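PDB 5HU7: putative polyketide synthase from Brevibacillus brevis, which probably removes water from 3-hydroxyacyl intermediates carried on an acyl carrier protein, as the dehydratase domain of a trans-AT polyketide synthase. Local coordinates for residues Ile179-Arg184 and Leu190-Leu195; Asp277-Leu280 and Arg286-Ile289. All blocks are in the same frame, centred on the assembly; numbering follows the deposited sequence.

Contact 1: residues Ile179-Arg184 and Leu190-Leu195; sequences IDQVYR and LVKLSL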
# COMPACT_ATOMS: atom_id res chain seq x y z
N ILE A 179 -18.65 -8.01 30.43
CA ILE A 179 -18.94 -7.23 31.65
C ILE A 179 -18.67 -8.00 32.92
O ILE A 179 -19.39 -8.96 33.18
CB ILE A 179 -20.44 -6.77 31.61
CG1 ILE A 179 -20.70 -5.93 30.34
CG2 ILE A 179 -20.85 -5.98 32.89
CD1 ILE A 179 -22.08 -5.45 30.24
N ASP A 180 -17.72 -7.55 33.77
CA ASP A 180 -17.51 -8.19 35.07
C ASP A 180 -18.58 -7.68 36.05
O ASP A 180 -19.26 -8.47 36.71
CB ASP A 180 -16.11 -7.88 35.63
CG ASP A 180 -14.97 -8.60 34.94
OD1 ASP A 180 -15.11 -9.80 34.65
OD2 ASP A 180 -13.90 -7.97 34.76
N GLN A 181 -18.72 -6.38 36.16
CA GLN A 181 -19.68 -5.77 37.07
C GLN A 181 -19.98 -4.37 36.66
O GLN A 181 -19.20 -3.76 35.94
CB GLN A 181 -19.18 -5.83 38.53
CG GLN A 181 -17.74 -5.35 38.71
CD GLN A 181 -17.24 -5.57 40.11
OE1 GLN A 181 -17.68 -4.94 41.06
NE2 GLN A 181 -16.28 -6.46 40.27
N VAL A 182 -21.12 -3.84 37.10
CA VAL A 182 -21.52 -2.48 36.76
C VAL A 182 -21.80 -1.73 38.02
O VAL A 182 -22.67 -2.12 38.78
CB VAL A 182 -22.74 -2.47 35.81
CG1 VAL A 182 -23.21 -1.05 35.55
CG2 VAL A 182 -22.39 -3.17 34.51
N TYR A 183 -21.11 -0.61 38.20
CA TYR A 183 -21.30 0.33 39.31
C TYR A 183 -22.23 1.45 38.84
O TYR A 183 -21.85 2.21 37.98
CB TYR A 183 -19.97 0.94 39.70
CG TYR A 183 -18.97 -0.03 40.29
CD1 TYR A 183 -18.06 -0.70 39.49
CD2 TYR A 183 -18.83 -0.15 41.66
CE1 TYR A 183 -17.10 -1.53 40.03
CE2 TYR A 183 -17.85 -0.96 42.22
CZ TYR A 183 -17.00 -1.67 41.40
OH TYR A 183 -16.02 -2.48 41.93
N ARG A 184 -23.42 1.57 39.42
CA ARG A 184 -24.34 2.61 39.03
C ARG A 184 -24.39 3.71 40.04
O ARG A 184 -24.58 3.47 41.23
CB ARG A 184 -25.79 2.12 38.83
CG ARG A 184 -26.68 3.26 38.25
CD ARG A 184 -28.14 2.98 38.05
NE ARG A 184 -28.81 2.58 39.30
CZ ARG A 184 -29.21 3.42 40.26
NH1 ARG A 184 -29.01 4.74 40.14
NH2 ARG A 184 -29.81 2.95 41.35
N LEU A 190 -20.22 2.89 35.75
CA LEU A 190 -18.80 2.55 35.63
C LEU A 190 -18.79 1.05 35.41
O LEU A 190 -19.19 0.29 36.28
CB LEU A 190 -17.98 2.95 36.86
CG LEU A 190 -16.53 2.50 36.85
CD1 LEU A 190 -15.71 3.34 35.87
CD2 LEU A 190 -15.93 2.53 38.27
N VAL A 191 -18.40 0.64 34.21
CA VAL A 191 -18.41 -0.76 33.83
C VAL A 191 -17.04 -1.33 34.01
O VAL A 191 -16.09 -0.81 33.42
CB VAL A 191 -18.84 -0.91 32.34
CG1 VAL A 191 -18.93 -2.38 31.96
CG2 VAL A 191 -20.17 -0.23 32.08
N LYS A 192 -16.93 -2.44 34.73
CA LYS A 192 -15.66 -3.16 34.84
C LYS A 192 -15.67 -4.18 33.71
O LYS A 192 -16.58 -5.01 33.62
CB LYS A 192 -15.52 -3.86 36.19
CG LYS A 192 -14.16 -4.52 36.35
CD LYS A 192 -13.89 -4.90 37.79
CE LYS A 192 -12.65 -5.72 37.94
NZ LYS A 192 -12.80 -7.09 37.38
N LEU A 193 -14.69 -4.10 32.83
CA LEU A 193 -14.62 -4.93 31.64
C LEU A 193 -13.66 -6.08 31.77
O LEU A 193 -12.60 -5.96 32.36
CB LEU A 193 -14.18 -4.08 30.44
CG LEU A 193 -15.11 -2.96 30.06
CD1 LEU A 193 -14.42 -2.01 29.14
CD2 LEU A 193 -16.41 -3.48 29.46
N SER A 194 -13.97 -7.15 31.05
CA SER A 194 -13.11 -8.32 30.92
C SER A 194 -13.28 -8.73 29.48
O SER A 194 -13.99 -9.68 29.16
CB SER A 194 -13.46 -9.39 31.94
OG SER A 194 -13.07 -10.68 31.52
N LEU A 195 -12.69 -7.92 28.60
CA LEU A 195 -12.79 -8.10 27.16
C LEU A 195 -12.17 -9.43 26.74
O LEU A 195 -11.18 -9.86 27.34
CB LEU A 195 -12.13 -6.93 26.41
CG LEU A 195 -12.80 -5.57 26.57
CD1 LEU A 195 -11.96 -4.46 25.98
CD2 LEU A 195 -14.19 -5.57 25.97
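A classic beta bulge interrupts the antiparallel hairpin in which I179-R184 pairs with L190-L195: D180 and Q181 both face K192, and the register slips by one residue. At the bulge the backbone of K192 is gripped at both ends, its O accepting from D180 N at 2.8 Å while its N donates to Q181 O at 2.9 Å. Farther along, Y183 and L190 form a hydrogen-bonded pair, each main-chain N reaching the other's O. The extra residue brings a carboxylate to the lysine. With CG anti to the backbone N (chi1 -176°), the K192 side chain runs out over the strand and bends at its last torsion (chi4 -70°), bringing NZ to D180 OD2 in a salt bridge of 3.0 Å. The ammonium meets that oxygen from above the carboxylate plane, while S194 CB packs against both carboxylate oxygens. The aliphatic part of the lysine packs at an angle across Q181, whose CG lies 3.7 Å from K192 CB and whose NE2 lies near K192 CD. On this same face the side chains of Y183 and L190 lie side by side, CB to CB at 4.0 Å, with L190 O at the edge of the tyrosine ring and in its plane. The other face is apolar: V191 CG1 lies 4.2 Å from I179 CG2 and also approaches V182 CG2. Helix 212-227, the long helix around which a hot-dog sheet wraps, covers it through S219 and Y222. The hairpin therefore has two chemically different faces, hydrocarbon toward the helix and, on the other, a mixed surface where D180 and K192 would be expected to add an electrostatic tie between the strands at the bulge, tempered by solvent because both are partly exposed.

Contact 2: residues Asp277-Leu280 and Arg286-Ile289; sequences DIEL and RIGI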
# COMPACT_ATOMS: atom_id res chain seq x y z
N ASP A 277 -21.00 10.60 26.76
CA ASP A 277 -19.58 10.78 26.95
C ASP A 277 -19.08 9.45 27.54
O ASP A 277 -19.68 8.94 28.48
CB ASP A 277 -19.28 11.92 27.89
CG ASP A 277 -19.63 13.30 27.36
OD1 ASP A 277 -19.97 13.42 26.14
OD2 ASP A 277 -19.49 14.29 28.13
N ILE A 278 -18.03 8.85 26.92
CA ILE A 278 -17.46 7.58 27.33
C ILE A 278 -15.97 7.76 27.53
O ILE A 278 -15.29 8.19 26.60
CB ILE A 278 -17.75 6.46 26.30
CG1 ILE A 278 -19.26 6.33 26.08
CG2 ILE A 278 -17.17 5.11 26.76
CD1 ILE A 278 -19.67 5.29 25.05
N GLU A 279 -15.47 7.38 28.70
CA GLU A 279 -14.06 7.38 29.03
C GLU A 279 -13.64 5.94 29.29
O GLU A 279 -14.29 5.25 30.08
CB GLU A 279 -13.77 8.27 30.24
CG GLU A 279 -13.68 9.72 29.81
CD GLU A 279 -14.12 10.76 30.82
OE1 GLU A 279 -15.21 10.61 31.39
OE2 GLU A 279 -13.38 11.75 31.00
N LEU A 280 -12.59 5.48 28.60
CA LEU A 280 -12.08 4.14 28.69
C LEU A 280 -10.72 4.24 29.34
O LEU A 280 -9.86 4.92 28.80
CB LEU A 280 -11.98 3.52 27.29
CG LEU A 280 -13.27 3.53 26.47
CD1 LEU A 280 -13.04 2.92 25.11
CD2 LEU A 280 -14.38 2.74 27.16
N ARG A 286 -5.98 5.69 34.44
CA ARG A 286 -5.41 6.51 33.36
C ARG A 286 -6.23 6.29 32.07
O ARG A 286 -6.29 5.17 31.54
CB ARG A 286 -3.91 6.20 33.12
CG ARG A 286 -3.27 7.12 32.04
CD ARG A 286 -1.75 6.99 31.98
NE ARG A 286 -1.07 7.58 33.14
CZ ARG A 286 -0.80 8.88 33.31
NH1 ARG A 286 -1.17 9.77 32.40
NH2 ARG A 286 -0.18 9.29 34.41
N ILE A 287 -6.87 7.36 31.59
CA ILE A 287 -7.73 7.29 30.40
C ILE A 287 -6.88 7.15 29.13
O ILE A 287 -5.92 7.90 28.93
CB ILE A 287 -8.67 8.52 30.34
CG1 ILE A 287 -9.63 8.49 31.51
CG2 ILE A 287 -9.43 8.57 29.01
CD1 ILE A 287 -10.26 9.74 31.84
N GLY A 288 -7.23 6.17 28.32
CA GLY A 288 -6.60 5.92 27.04
C GLY A 288 -7.41 6.44 25.87
O GLY A 288 -6.85 6.75 24.83
N ILE A 289 -8.77 6.46 26.01
CA ILE A 289 -9.70 6.91 24.97
C ILE A 289 -10.88 7.65 25.59
O ILE A 289 -11.53 7.15 26.51
CB ILE A 289 -10.24 5.72 24.12
CG1 ILE A 289 -9.11 4.86 23.49
CG2 ILE A 289 -11.19 6.25 23.03
CD1 ILE A 289 -9.53 3.48 23.13
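L280 and I289 set their side chains obliquely across one another, the CD1 methyl of L280 lying 4.1 Å from CD1 of I289 and equally near its CB. Their pairing across the strands puts both CB atoms on one face; L280 CG and I289 CG1 each stand anti to the carbonyl carbon (chi1 -55° in each), and these matching torsions bring the two CD1 methyls together. E279 and I287 meet on the reverse side, also at a slant: the CD1 methyl of I287 touches the glutamate along its length, 4.0 Å from CG and 3.8 Å from OE2, the same oxygen that forms a salt bridge with R290. Between these two pairs the backbone of the hairpin formed by strands 276-281 and 287-298 is distorted by a classic beta bulge, in which G288, where the chain turns a corner, and I289 both face L280. The carbonyl of L280 serves two donors, G288 N at 3.0 Å and, weakly, I289 N at 3.4 Å; the glycine N-H comes in the carbonyl plane. In return L280 N donates to I289 O at 2.9 Å. Two CA-H...O contacts flank this pairing, from E279 CA to I289 O and from I287 CA to L280 O. On the far edge of strand 276-281, E279 makes backbone hydrogen bonds with L260 of strand 258-263.

Contacts 1 and 2 illustrate one solution used twice: in each, an antiparallel hairpin takes up a classic beta bulge, with the extra residue on the earlier strand in contact 1 and on the later strand in contact 2. Their centres lie 14 Å apart, and their nearest atoms, about 5 Å apart, do not touch. Strand 258-263 joins them, hydrogen-bonding to V191 through A259 on one side and to E279 through L260 on the other. Contact 2 is wholly buried, its centre about 11 Å from that of the chain, whereas the centre of contact 1 lies about 16 Å out and that contact is partly exposed. Both fall within the same hot-dog family region of the dehydratase.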